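Aerobactin synthase IucC (PDB 6CN7) makes the siderophore aerobactin, probably by using ATP to join a second N-acetyl-N-hydroxylysine to the citrate of its half-built precursor. Local coordinates at residues 70-73 and 77-80; 6-11 and 100-105; 38-41 and 46-49; 11-16 and 66-71. The protein carries 5 engineered substitutions. All blocks are in the same frame, centred on the assembly; numbering follows the deposited sequence.

Contact 1: residues 70-73 and 77-80; sequences ADEP and QTLL
Glu72 meets Thr78 through the flat end of its side chain: OE2 lies 4.0 Å from CG2 of Thr78, and OE1 of the same carboxylate is only slightly farther from that methyl. This is plain van der Waals contact, with the carboxylate laid obliquely across the threonine. The other branch of Thr78 faces the backbone of Pro73, but OG1 stays 4.1 Å from Pro73 O, too far to bond.

The torsions sort the two branches of the threonine. CG2 is carried opposite the backbone N, which presents the methyl to Glu72, while OG1 lies beside that N (chi1 -52°). A bend at chi2 (-147°) brings the glutamate carboxylate across to meet it. Negative charge close to the start of helix 76-87 would probably be welcome to the helix dipole. Threonine is small, with a methyl that can meet Glu72 and a hydroxyl turned toward Pro73. The proline ring limits phi, and the chain is extended there.

Farther out, Leu79 packs on Met19 and Leu20 of helix 4-25, while Gln77 and Leu80 reach Met98 on helix 91-114. Together these features make a surface packing contact between the loop before helix 76-87 and that helix's first turn.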
loop_
_atom_site.group_PDB
_atom_site.type_symbol
_atom_site.label_atom_id
_atom_site.label_comp_id
_atom_site.label_asym_id
_atom_site.label_seq_id
_atom_site.Cartn_x
_atom_site.Cartn_y
_atom_site.Cartn_z
ATOM N N ALA A 70 -23.459 -30.590 -11.588
ATOM C CA ALA A 70 -24.689 -30.476 -12.361
ATOM C C ALA A 70 -24.339 -29.918 -13.738
ATOM O O ALA A 70 -23.700 -30.611 -14.540
ATOM C CB ALA A 70 -25.708 -29.603 -11.619
ATOM N N ASP A 71 -24.745 -28.678 -14.019
ATOM C CA ASP A 71 -24.322 -27.963 -15.214
ATOM C C ASP A 71 -23.696 -26.611 -14.894
ATOM O O ASP A 71 -23.340 -25.878 -15.824
ATOM C CB ASP A 71 -25.512 -27.770 -16.171
ATOM C CG ASP A 71 -25.798 -29.016 -17.000
ATOM O OD1 ASP A 71 -24.861 -29.819 -17.186
ATOM O OD2 ASP A 71 -26.944 -29.197 -17.467
ATOM N N GLU A 72 -23.552 -26.257 -13.618
ATOM C CA GLU A 72 -22.816 -25.053 -13.273
ATOM C C GLU A 72 -21.405 -25.131 -13.855
ATOM O O GLU A 72 -20.815 -26.217 -13.910
ATOM C CB GLU A 72 -22.740 -24.880 -11.753
ATOM C CG GLU A 72 -24.076 -24.627 -11.084
ATOM C CD GLU A 72 -23.945 -23.729 -9.872
ATOM O OE1 GLU A 72 -24.083 -24.238 -8.739
ATOM O OE2 GLU A 72 -23.689 -22.519 -10.066
ATOM N N PRO A 73 -20.832 -24.013 -14.302
ATOM C CA PRO A 73 -19.425 -24.040 -14.716
ATOM C C PRO A 73 -18.525 -24.302 -13.520
ATOM O O PRO A 73 -18.747 -23.782 -12.424
ATOM C CB PRO A 73 -19.195 -22.647 -15.312
ATOM C CG PRO A 73 -20.232 -21.788 -14.685
ATOM C CD PRO A 73 -21.422 -22.670 -14.442
ATOM N N GLN A 77 -14.380 -20.251 -7.277
ATOM C CA GLN A 77 -15.236 -19.289 -6.596
ATOM C C GLN A 77 -16.570 -19.916 -6.211
ATOM O O GLN A 77 -17.066 -19.707 -5.097
ATOM C CB GLN A 77 -15.447 -18.069 -7.492
ATOM C CG GLN A 77 -16.294 -16.979 -6.871
ATOM C CD GLN A 77 -17.615 -16.787 -7.579
ATOM O OE1 GLN A 77 -18.279 -17.752 -7.950
ATOM N NE2 GLN A 77 -18.006 -15.532 -7.775
ATOM N N THR A 78 -17.161 -20.700 -7.115
ATOM C CA THR A 78 -18.433 -21.351 -6.818
ATOM C C THR A 78 -18.296 -22.299 -5.633
ATOM O O THR A 78 -19.137 -22.302 -4.726
ATOM C CB THR A 78 -18.932 -22.105 -8.053
ATOM O OG1 THR A 78 -18.939 -21.226 -9.184
ATOM C CG2 THR A 78 -20.341 -22.636 -7.827
ATOM N N LEU A 79 -17.238 -23.112 -5.623
ATOM C CA LEU A 79 -17.042 -24.055 -4.527
ATOM C C LEU A 79 -16.852 -23.327 -3.203
ATOM O O LEU A 79 -17.408 -23.734 -2.176
ATOM C CB LEU A 79 -15.842 -24.956 -4.816
ATOM C CG LEU A 79 -15.426 -25.894 -3.678
ATOM C CD1 LEU A 79 -16.563 -26.840 -3.305
ATOM C CD2 LEU A 79 -14.186 -26.671 -4.063
ATOM N N LEU A 80 -16.063 -22.251 -3.205
ATOM C CA LEU A 80 -15.852 -21.489 -1.978
ATOM C C LEU A 80 -17.174 -20.993 -1.407
ATOM O O LEU A 80 -17.396 -21.055 -0.193
ATOM C CB LEU A 80 -14.904 -20.320 -2.247
ATOM C CG LEU A 80 -14.563 -19.415 -1.058
ATOM C CD1 LEU A 80 -13.963 -20.211 0.093
ATOM C CD2 LEU A 80 -13.607 -18.312 -1.493
#

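Contact 2: residues 6-11 and 100-105; sequences KDWDFV and DLYATL
Helices 6-11 and 100-105 cross at a steep angle, 124° between their N-to-C directions, with their axes 11.9 Å from each other at closest, and they come nearest at Val11 and Leu105. This is oblique helix-to-helix packing, made by helix 4-25 against helix 91-114, and at such a spacing large side chains are needed to bridge the gap.

Leu105 does most of the bridging by dividing its two methyls. CD2 meets CG1 of Val11 at 3.6 Å, the two side chains lying alongside and pointing opposite ways. CD1 reaches CH2 of Trp8, also at 3.6 Å, and here the leucine and the indole lie at about a right angle. Leucine serves well because one branched side chain can touch both Trp8 and Val11, three residues apart on the helix.

Trp8 swings its indole out opposite the backbone N (chi1 180°), far enough for its benzo edge to meet the edge of Tyr102. CH2 and CE1 of these two rings are 4.2 Å apart, each close to the plane of the other, so they touch edge to edge and do not stack. Leu101 CD2 lies over the centre of the tyrosine ring, 3.9 Å above its plane. The aromatic pair also borders the second subunit: a weak hydrogen bond joins Tyr102 OH to OE2 of Glu241 of that subunit.

Within the turn, Asp100 O is gripped by two donors from opposite faces of its plane: Thr104 N and Thr104 OG1, the hydroxyl at 2.9 Å.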
loop_
_atom_site.group_PDB
_atom_site.type_symbol
_atom_site.label_atom_id
_atom_site.label_comp_id
_atom_site.label_asym_id
_atom_site.label_seq_id
_atom_site.Cartn_x
_atom_site.Cartn_y
_atom_site.Cartn_z
ATOM N N LYS A 6 -9.256 -21.304 -22.379
ATOM C CA LYS A 6 -8.791 -22.665 -22.130
ATOM C C LYS A 6 -8.003 -22.748 -20.829
ATOM O O LYS A 6 -8.167 -23.696 -20.055
ATOM C CB LYS A 6 -7.942 -23.150 -23.305
ATOM N N ASP A 7 -7.141 -21.761 -20.571
ATOM C CA ASP A 7 -6.320 -21.790 -19.364
ATOM C C ASP A 7 -7.148 -21.492 -18.120
ATOM O O ASP A 7 -6.908 -22.068 -17.053
ATOM C CB ASP A 7 -5.175 -20.788 -19.487
ATOM C CG ASP A 7 -4.179 -21.170 -20.565
ATOM O OD1 ASP A 7 -4.150 -22.355 -20.960
ATOM O OD2 ASP A 7 -3.419 -20.285 -21.012
ATOM N N TRP A 8 -8.123 -20.590 -18.237
ATOM C CA TRP A 8 -8.954 -20.242 -17.090
ATOM C C TRP A 8 -9.736 -21.449 -16.589
ATOM O O TRP A 8 -9.923 -21.617 -15.379
ATOM C CB TRP A 8 -9.896 -19.098 -17.464
ATOM C CG TRP A 8 -10.803 -18.667 -16.358
ATOM C CD1 TRP A 8 -12.157 -18.817 -16.306
ATOM C CD2 TRP A 8 -10.424 -18.013 -15.141
ATOM N NE1 TRP A 8 -12.645 -18.295 -15.132
ATOM C CE2 TRP A 8 -11.601 -17.795 -14.400
ATOM C CE3 TRP A 8 -9.202 -17.589 -14.606
ATOM C CZ2 TRP A 8 -11.593 -17.181 -13.151
ATOM C CZ3 TRP A 8 -9.198 -16.975 -13.368
ATOM C CH2 TRP A 8 -10.386 -16.775 -12.656
ATOM N N ASP A 9 -10.197 -22.306 -17.503
ATOM C CA ASP A 9 -10.936 -23.492 -17.085
ATOM C C ASP A 9 -10.006 -24.539 -16.488
ATOM O O ASP A 9 -10.356 -25.197 -15.503
ATOM C CB ASP A 9 -11.704 -24.081 -18.266
ATOM C CG ASP A 9 -12.399 -25.379 -17.914
ATOM O OD1 ASP A 9 -13.376 -25.338 -17.136
ATOM O OD2 ASP A 9 -11.966 -26.440 -18.410
ATOM N N PHE A 10 -8.817 -24.708 -17.073
ATOM C CA PHE A 10 -7.871 -25.682 -16.541
ATOM C C PHE A 10 -7.446 -25.317 -15.125
ATOM O O PHE A 10 -7.369 -26.185 -14.249
ATOM C CB PHE A 10 -6.650 -25.783 -17.455
ATOM C CG PHE A 10 -5.598 -26.734 -16.960
ATOM C CD1 PHE A 10 -5.695 -28.092 -17.218
ATOM C CD2 PHE A 10 -4.508 -26.271 -16.240
ATOM C CE1 PHE A 10 -4.728 -28.970 -16.764
ATOM C CE2 PHE A 10 -3.537 -27.143 -15.785
ATOM C CZ PHE A 10 -3.648 -28.495 -16.047
ATOM N N VAL A 11 -7.174 -24.036 -14.879
ATOM C CA VAL A 11 -6.694 -23.626 -13.564
ATOM C C VAL A 11 -7.805 -23.740 -12.528
ATOM O O VAL A 11 -7.553 -24.084 -11.366
ATOM C CB VAL A 11 -6.116 -22.200 -13.634
ATOM C CG1 VAL A 11 -5.699 -21.722 -12.258
ATOM C CG2 VAL A 11 -4.918 -22.170 -14.567
ATOM N N ASP A 100 -7.500 -14.284 -1.584
ATOM C CA ASP A 100 -6.521 -15.366 -1.586
ATOM C C ASP A 100 -6.796 -16.345 -2.720
ATOM O O ASP A 100 -5.864 -16.855 -3.350
ATOM C CB ASP A 100 -6.531 -16.095 -0.244
ATOM C CG ASP A 100 -6.072 -15.215 0.903
ATOM O OD1 ASP A 100 -5.367 -14.216 0.646
ATOM O OD2 ASP A 100 -6.413 -15.526 2.065
ATOM N N LEU A 101 -8.073 -16.618 -2.994
ATOM C CA LEU A 101 -8.425 -17.527 -4.081
ATOM C C LEU A 101 -7.993 -16.959 -5.426
ATOM O O LEU A 101 -7.381 -17.661 -6.240
ATOM C CB LEU A 101 -9.931 -17.801 -4.069
ATOM C CG LEU A 101 -10.499 -18.729 -5.151
ATOM C CD1 LEU A 101 -11.767 -19.388 -4.635
ATOM C CD2 LEU A 101 -10.807 -18.001 -6.459
ATOM N N TYR A 102 -8.313 -15.691 -5.684
ATOM C CA TYR A 102 -7.985 -15.106 -6.977
ATOM C C TYR A 102 -6.495 -14.820 -7.095
ATOM O O TYR A 102 -5.940 -14.878 -8.199
ATOM C CB TYR A 102 -8.806 -13.837 -7.208
ATOM C CG TYR A 102 -10.247 -14.128 -7.571
ATOM C CD1 TYR A 102 -10.568 -14.685 -8.801
ATOM C CD2 TYR A 102 -11.284 -13.855 -6.686
ATOM C CE1 TYR A 102 -11.878 -14.962 -9.144
ATOM C CE2 TYR A 102 -12.602 -14.127 -7.023
ATOM C CZ TYR A 102 -12.890 -14.680 -8.254
ATOM O OH TYR A 102 -14.194 -14.956 -8.600
ATOM N N ALA A 103 -5.827 -14.523 -5.980
ATOM C CA ALA A 103 -4.372 -14.437 -6.007
ATOM C C ALA A 103 -3.748 -15.763 -6.422
ATOM O O ALA A 103 -2.718 -15.781 -7.105
ATOM C CB ALA A 103 -3.838 -14.007 -4.641
ATOM N N THR A 104 -4.359 -16.883 -6.023
ATOM C CA THR A 104 -3.831 -18.192 -6.395
ATOM C C THR A 104 -4.065 -18.480 -7.872
ATOM O O THR A 104 -3.169 -18.986 -8.560
ATOM C CB THR A 104 -4.464 -19.284 -5.528
ATOM O OG1 THR A 104 -4.185 -19.023 -4.146
ATOM C CG2 THR A 104 -3.911 -20.661 -5.895
ATOM N N LEU A 105 -5.259 -18.169 -8.379
ATOM C CA LEU A 105 -5.536 -18.397 -9.792
ATOM C C LEU A 105 -4.631 -17.546 -10.674
ATOM O O LEU A 105 -4.168 -18.003 -11.725
ATOM C CB LEU A 105 -7.007 -18.106 -10.089
ATOM C CG LEU A 105 -8.024 -18.980 -9.347
ATOM C CD1 LEU A 105 -9.442 -18.554 -9.699
ATOM C CD2 LEU A 105 -7.819 -20.451 -9.675
#

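Contact 3: residues 38-41 and 46-49; sequences RYCI and AQWR
A tight antiparallel beta hairpin, strand 38-43 turning back into strand 46-54, brings Ile41 beside Trp48 and Cys40 beside Arg49. The short strand axes are 4.6 Å apart and 159° from parallel.

Ile41 and Trp48 form the hydrogen-bonded pair. Ile41 N gives to Trp48 O at 2.8 Å, in the carbonyl plane, and Trp48 N returns a nearly straight bond to Ile41 O at 2.9 Å (177° at the hydrogen). Cys40 and Arg49 make the next, non-hydrogen-bonded pair, where the backbones are linked by weaker C-H contacts: Cys40 CA sits 3.0 Å from Trp48 O, so this oxygen meets both an N-H and a C-H.

On the face carrying Cys40, its CB touches CG of Arg49 at 4.0 Å. The thiol takes the hindered rotamer between the backbone N and carbonyl carbon (chi1 67°), which leaves SG 3.9 Å from Gln47 NE2. That amide is held by Asn42 OD1, next after Ile41 on strand 38-43, while the arginine's NH2 bonds to Gln34 OE1.

The opposite face carries Ile41 and Trp48. The indole turns away from Ile41 toward the helices, lying on Val16 and Leu20 of helix 4-25 and Leu79 of helix 76-87, and its NE1 is satisfied by Gln82 OE1. Ile41 packs instead on Phe29, Ala31 and Phe50.

The chemistry is therefore two-sided: small, buried Cys40 fits beside the long chains of exposed Arg49 and partly exposed Gln47, whereas apolar Ile41 and an indole with its N-H bonded suit the other, buried face.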
loop_
_atom_site.group_PDB
_atom_site.type_symbol
_atom_site.label_atom_id
_atom_site.label_comp_id
_atom_site.label_asym_id
_atom_site.label_seq_id
_atom_site.Cartn_x
_atom_site.Cartn_y
_atom_site.Cartn_z
ATOM N N ARG A 38 -15.741 -43.936 -9.920
ATOM C CA ARG A 38 -16.508 -42.701 -9.894
ATOM C C ARG A 38 -16.908 -42.395 -8.458
ATOM O O ARG A 38 -17.264 -43.298 -7.693
ATOM C CB ARG A 38 -17.756 -42.809 -10.774
ATOM N N TYR A 39 -16.843 -41.119 -8.100
ATOM C CA TYR A 39 -17.201 -40.663 -6.769
ATOM C C TYR A 39 -18.108 -39.449 -6.884
ATOM O O TYR A 39 -18.172 -38.788 -7.924
ATOM C CB TYR A 39 -15.969 -40.287 -5.936
ATOM C CG TYR A 39 -15.082 -41.448 -5.562
ATOM C CD1 TYR A 39 -14.123 -41.927 -6.444
ATOM C CD2 TYR A 39 -15.197 -42.058 -4.323
ATOM C CE1 TYR A 39 -13.305 -42.987 -6.104
ATOM C CE2 TYR A 39 -14.385 -43.119 -3.971
ATOM C CZ TYR A 39 -13.440 -43.581 -4.864
ATOM O OH TYR A 39 -12.629 -44.638 -4.516
ATOM N N CYS A 40 -18.811 -39.170 -5.793
ATOM C CA CYS A 40 -19.519 -37.914 -5.620
ATOM C C CYS A 40 -19.266 -37.382 -4.219
ATOM O O CYS A 40 -19.041 -38.146 -3.278
ATOM C CB CYS A 40 -21.028 -38.074 -5.850
ATOM S SG CYS A 40 -21.887 -39.092 -4.628
ATOM N N ILE A 41 -19.300 -36.059 -4.094
ATOM C CA ILE A 41 -19.201 -35.380 -2.807
ATOM C C ILE A 41 -20.395 -34.445 -2.703
ATOM O O ILE A 41 -20.595 -33.589 -3.574
ATOM C CB ILE A 41 -17.880 -34.607 -2.654
ATOM C CG1 ILE A 41 -16.707 -35.587 -2.555
ATOM C CG2 ILE A 41 -17.921 -33.705 -1.417
ATOM C CD1 ILE A 41 -15.341 -34.929 -2.638
ATOM N N ALA A 46 -25.460 -28.483 -3.594
ATOM C CA ALA A 46 -24.624 -28.819 -4.737
ATOM C C ALA A 46 -24.055 -30.216 -4.554
ATOM O O ALA A 46 -23.835 -30.670 -3.427
ATOM C CB ALA A 46 -23.489 -27.805 -4.921
ATOM N N GLN A 47 -23.824 -30.887 -5.680
ATOM C CA GLN A 47 -23.202 -32.203 -5.713
ATOM C C GLN A 47 -22.082 -32.184 -6.740
ATOM O O GLN A 47 -22.290 -31.763 -7.882
ATOM C CB GLN A 47 -24.212 -33.299 -6.066
ATOM C CG GLN A 47 -23.582 -34.676 -6.271
ATOM C CD GLN A 47 -24.584 -35.714 -6.719
ATOM O OE1 GLN A 47 -25.196 -35.585 -7.777
ATOM N NE2 GLN A 47 -24.755 -36.756 -5.916
ATOM N N TRP A 48 -20.907 -32.648 -6.333
ATOM C CA TRP A 48 -19.746 -32.744 -7.206
ATOM C C TRP A 48 -19.518 -34.203 -7.566
ATOM O O TRP A 48 -19.426 -35.056 -6.680
ATOM C CB TRP A 48 -18.502 -32.161 -6.533
ATOM C CG TRP A 48 -18.567 -30.679 -6.397
ATOM C CD1 TRP A 48 -19.060 -29.972 -5.339
ATOM C CD2 TRP A 48 -18.135 -29.711 -7.358
ATOM N NE1 TRP A 48 -18.961 -28.624 -5.581
ATOM C CE2 TRP A 48 -18.394 -28.437 -6.815
ATOM C CE3 TRP A 48 -17.550 -29.798 -8.625
ATOM C CZ2 TRP A 48 -18.089 -27.262 -7.494
ATOM C CZ3 TRP A 48 -17.248 -28.630 -9.297
ATOM C CH2 TRP A 48 -17.517 -27.378 -8.731
ATOM N N ARG A 49 -19.443 -34.482 -8.865
ATOM C CA ARG A 49 -19.193 -35.821 -9.376
ATOM C C ARG A 49 -17.898 -35.811 -10.176
ATOM O O ARG A 49 -17.551 -34.814 -10.815
ATOM C CB ARG A 49 -20.360 -36.311 -10.243
ATOM C CG ARG A 49 -21.671 -36.409 -9.472
ATOM C CD ARG A 49 -22.843 -36.839 -10.338
ATOM N NE ARG A 49 -22.694 -38.207 -10.835
ATOM C CZ ARG A 49 -22.407 -38.537 -12.089
ATOM N NH1 ARG A 49 -22.233 -37.605 -13.019
ATOM N NH2 ARG A 49 -22.298 -39.817 -12.423
#

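Contact 4: residues 11-16 and 66-71; sequences VNRQLV and TLRCAD
Arg13 and Leu67 are joined by the one hydrogen bond between helix 11-16 and the loop segment 66-71. Arg13 NH1 donates to Leu67 O at 3.0 Å; the oxygen lies close to the guanidinium plane, while the donor is tilted 16° from the plane of the carbonyl. Arg68 NH1 bends back to the same oxygen, also at 3.0 Å, but from well above the carbonyl plane, so two charged donors share one backbone acceptor. An arginine suits the helix position because its chain, extended from CG to NE, is long enough to span the gap to the loop.

The shared acceptor also brings the two charged groups together. The two NH1 atoms of Arg13 and Arg68 are 3.9 Å apart, with their guanidinium planes turned 73° against each other. The common carbonyl probably eases the closeness, and Arg13 has a further partner in the salt bridge from NE to Asp9 OD2, one turn earlier.

The apolar part is carried by Leu67. Its CD1 meets Val16 CG1 at 3.8 Å and lies 3.4 Å from Arg13 O, pressing into the helix backbone. Val16 offers CG1 because that methyl stands opposite the backbone N (chi1 168°), projecting toward the loop. A leucine is apt here, its CD1 branch packing on the helix while its carbonyl takes the polar bonds.

The segment lies between helix 4-25 and strand 46-54: Leu67 rests on Phe50, Cys69 on Trp48, and Arg68 bonds by its backbone to Arg49, while Asn12 OD1 accepts from Ala76 N at the start of helix 76-87.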
loop_
_atom_site.group_PDB
_atom_site.type_symbol
_atom_site.label_atom_id
_atom_site.label_comp_id
_atom_site.label_asym_id
_atom_site.label_seq_id
_atom_site.Cartn_x
_atom_site.Cartn_y
_atom_site.Cartn_z
ATOM N N VAL A 11 -7.174 -24.036 -14.879
ATOM C CA VAL A 11 -6.694 -23.626 -13.564
ATOM C C VAL A 11 -7.805 -23.740 -12.528
ATOM O O VAL A 11 -7.553 -24.084 -11.366
ATOM C CB VAL A 11 -6.116 -22.200 -13.634
ATOM C CG1 VAL A 11 -5.699 -21.722 -12.258
ATOM C CG2 VAL A 11 -4.918 -22.170 -14.567
ATOM N N ASN A 12 -9.048 -23.450 -12.923
ATOM C CA ASN A 12 -10.162 -23.586 -11.991
ATOM C C ASN A 12 -10.436 -25.050 -11.671
ATOM O O ASN A 12 -10.728 -25.394 -10.520
ATOM C CB ASN A 12 -11.414 -22.919 -12.559
ATOM C CG ASN A 12 -11.561 -21.479 -12.108
ATOM O OD1 ASN A 12 -12.050 -21.206 -11.011
ATOM N ND2 ASN A 12 -11.142 -20.548 -12.956
ATOM N N ARG A 13 -10.347 -25.928 -12.673
ATOM C CA ARG A 13 -10.567 -27.351 -12.431
ATOM C C ARG A 13 -9.499 -27.922 -11.508
ATOM O O ARG A 13 -9.809 -28.659 -10.565
ATOM C CB ARG A 13 -10.596 -28.113 -13.755
ATOM C CG ARG A 13 -11.869 -27.895 -14.545
ATOM C CD ARG A 13 -11.945 -28.775 -15.781
ATOM N NE ARG A 13 -13.193 -28.538 -16.503
ATOM C CZ ARG A 13 -14.320 -29.217 -16.312
ATOM N NH1 ARG A 13 -14.377 -30.202 -15.423
ATOM N NH2 ARG A 13 -15.401 -28.911 -17.017
ATOM N N GLN A 14 -8.231 -27.588 -11.760
ATOM C CA GLN A 14 -7.160 -28.082 -10.903
ATOM C C GLN A 14 -7.366 -27.635 -9.460
ATOM O O GLN A 14 -7.153 -28.414 -8.523
ATOM C CB GLN A 14 -5.804 -27.605 -11.422
ATOM C CG GLN A 14 -5.456 -28.092 -12.826
ATOM C CD GLN A 14 -5.107 -29.565 -12.880
ATOM O OE1 GLN A 14 -5.836 -30.364 -13.466
ATOM N NE2 GLN A 14 -3.983 -29.934 -12.279
ATOM N N LEU A 15 -7.785 -26.384 -9.257
ATOM C CA LEU A 15 -7.947 -25.884 -7.898
ATOM C C LEU A 15 -9.147 -26.526 -7.209
ATOM O O LEU A 15 -9.068 -26.895 -6.031
ATOM C CB LEU A 15 -8.080 -24.358 -7.906
ATOM C CG LEU A 15 -8.238 -23.704 -6.529
ATOM C CD1 LEU A 15 -7.112 -24.114 -5.590
ATOM C CD2 LEU A 15 -8.292 -22.187 -6.652
ATOM N N VAL A 16 -10.268 -26.667 -7.922
ATOM C CA VAL A 16 -11.431 -27.340 -7.347
ATOM C C VAL A 16 -11.059 -28.755 -6.919
ATOM O O VAL A 16 -11.406 -29.202 -5.819
ATOM C CB VAL A 16 -12.602 -27.342 -8.349
ATOM C CG1 VAL A 16 -13.719 -28.282 -7.890
ATOM C CG2 VAL A 16 -13.146 -25.931 -8.524
ATOM N N THR A 66 -12.847 -34.661 -15.169
ATOM C CA THR A 66 -14.138 -35.300 -14.951
ATOM C C THR A 66 -15.052 -34.512 -14.020
ATOM O O THR A 66 -16.212 -34.899 -13.852
ATOM C CB THR A 66 -13.936 -36.705 -14.378
ATOM O OG1 THR A 66 -13.376 -36.613 -13.060
ATOM C CG2 THR A 66 -13.002 -37.520 -15.265
ATOM N N LEU A 67 -14.567 -33.427 -13.419
ATOM C CA LEU A 67 -15.356 -32.705 -12.428
ATOM C C LEU A 67 -16.672 -32.216 -13.021
ATOM O O LEU A 67 -16.700 -31.620 -14.102
ATOM C CB LEU A 67 -14.555 -31.525 -11.875
ATOM C CG LEU A 67 -13.493 -31.869 -10.829
ATOM C CD1 LEU A 67 -12.605 -30.667 -10.566
ATOM C CD2 LEU A 67 -14.136 -32.344 -9.532
ATOM N N ARG A 68 -17.762 -32.467 -12.296
ATOM C CA ARG A 68 -19.091 -32.009 -12.673
ATOM C C ARG A 68 -19.812 -31.488 -11.439
ATOM O O ARG A 68 -19.775 -32.118 -10.379
ATOM C CB ARG A 68 -19.928 -33.135 -13.292
ATOM C CG ARG A 68 -19.395 -33.683 -14.591
ATOM C CD ARG A 68 -19.587 -32.698 -15.728
ATOM N NE ARG A 68 -19.208 -33.289 -17.008
ATOM C CZ ARG A 68 -17.972 -33.295 -17.498
ATOM N NH1 ARG A 68 -16.977 -32.737 -16.821
ATOM N NH2 ARG A 68 -17.731 -33.863 -18.671
ATOM N N CYS A 69 -20.463 -30.332 -11.584
ATOM C CA CYS A 69 -21.393 -29.811 -10.579
ATOM C C CYS A 69 -22.704 -29.528 -11.310
ATOM O O CYS A 69 -23.021 -28.378 -11.617
ATOM C CB CYS A 69 -20.850 -28.564 -9.893
ATOM S SG CYS A 69 -21.806 -28.059 -8.440
ATOM N N ALA A 70 -23.459 -30.590 -11.588
ATOM C CA ALA A 70 -24.689 -30.476 -12.361
ATOM C C ALA A 70 -24.339 -29.918 -13.738
ATOM O O ALA A 70 -23.700 -30.611 -14.540
ATOM C CB ALA A 70 -25.708 -29.603 -11.619
ATOM N N ASP A 71 -24.745 -28.678 -14.019
ATOM C CA ASP A 71 -24.322 -27.963 -15.214
ATOM C C ASP A 71 -23.696 -26.611 -14.894
ATOM O O ASP A 71 -23.340 -25.878 -15.824
ATOM C CB ASP A 71 -25.512 -27.770 -16.171
ATOM C CG ASP A 71 -25.798 -29.016 -17.000
ATOM O OD1 ASP A 71 -24.861 -29.819 -17.186
ATOM O OD2 ASP A 71 -26.944 -29.197 -17.467
#

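In the fold
All four contacts fall within the first 105 residues and on one side of the chain's centre. Helix 4-25 serves contacts 2 and 4, which share Val11 and have centres 12 Å apart. Contact 4 leads on into contact 1 through Ala70 and Asp71, their centres about 7 Å apart. Along the chain, contact 3 is nested inside the loop closed by contact 4, and contact 2 encloses all the rest. Contacts 2 and 3 lie farthest apart, 21 Å between centres, without touching. The N-terminal helix is thus packed between the small antiparallel sheet and helix 91-114, with residues 66-80 linking them; contact 2 also borders the second subunit.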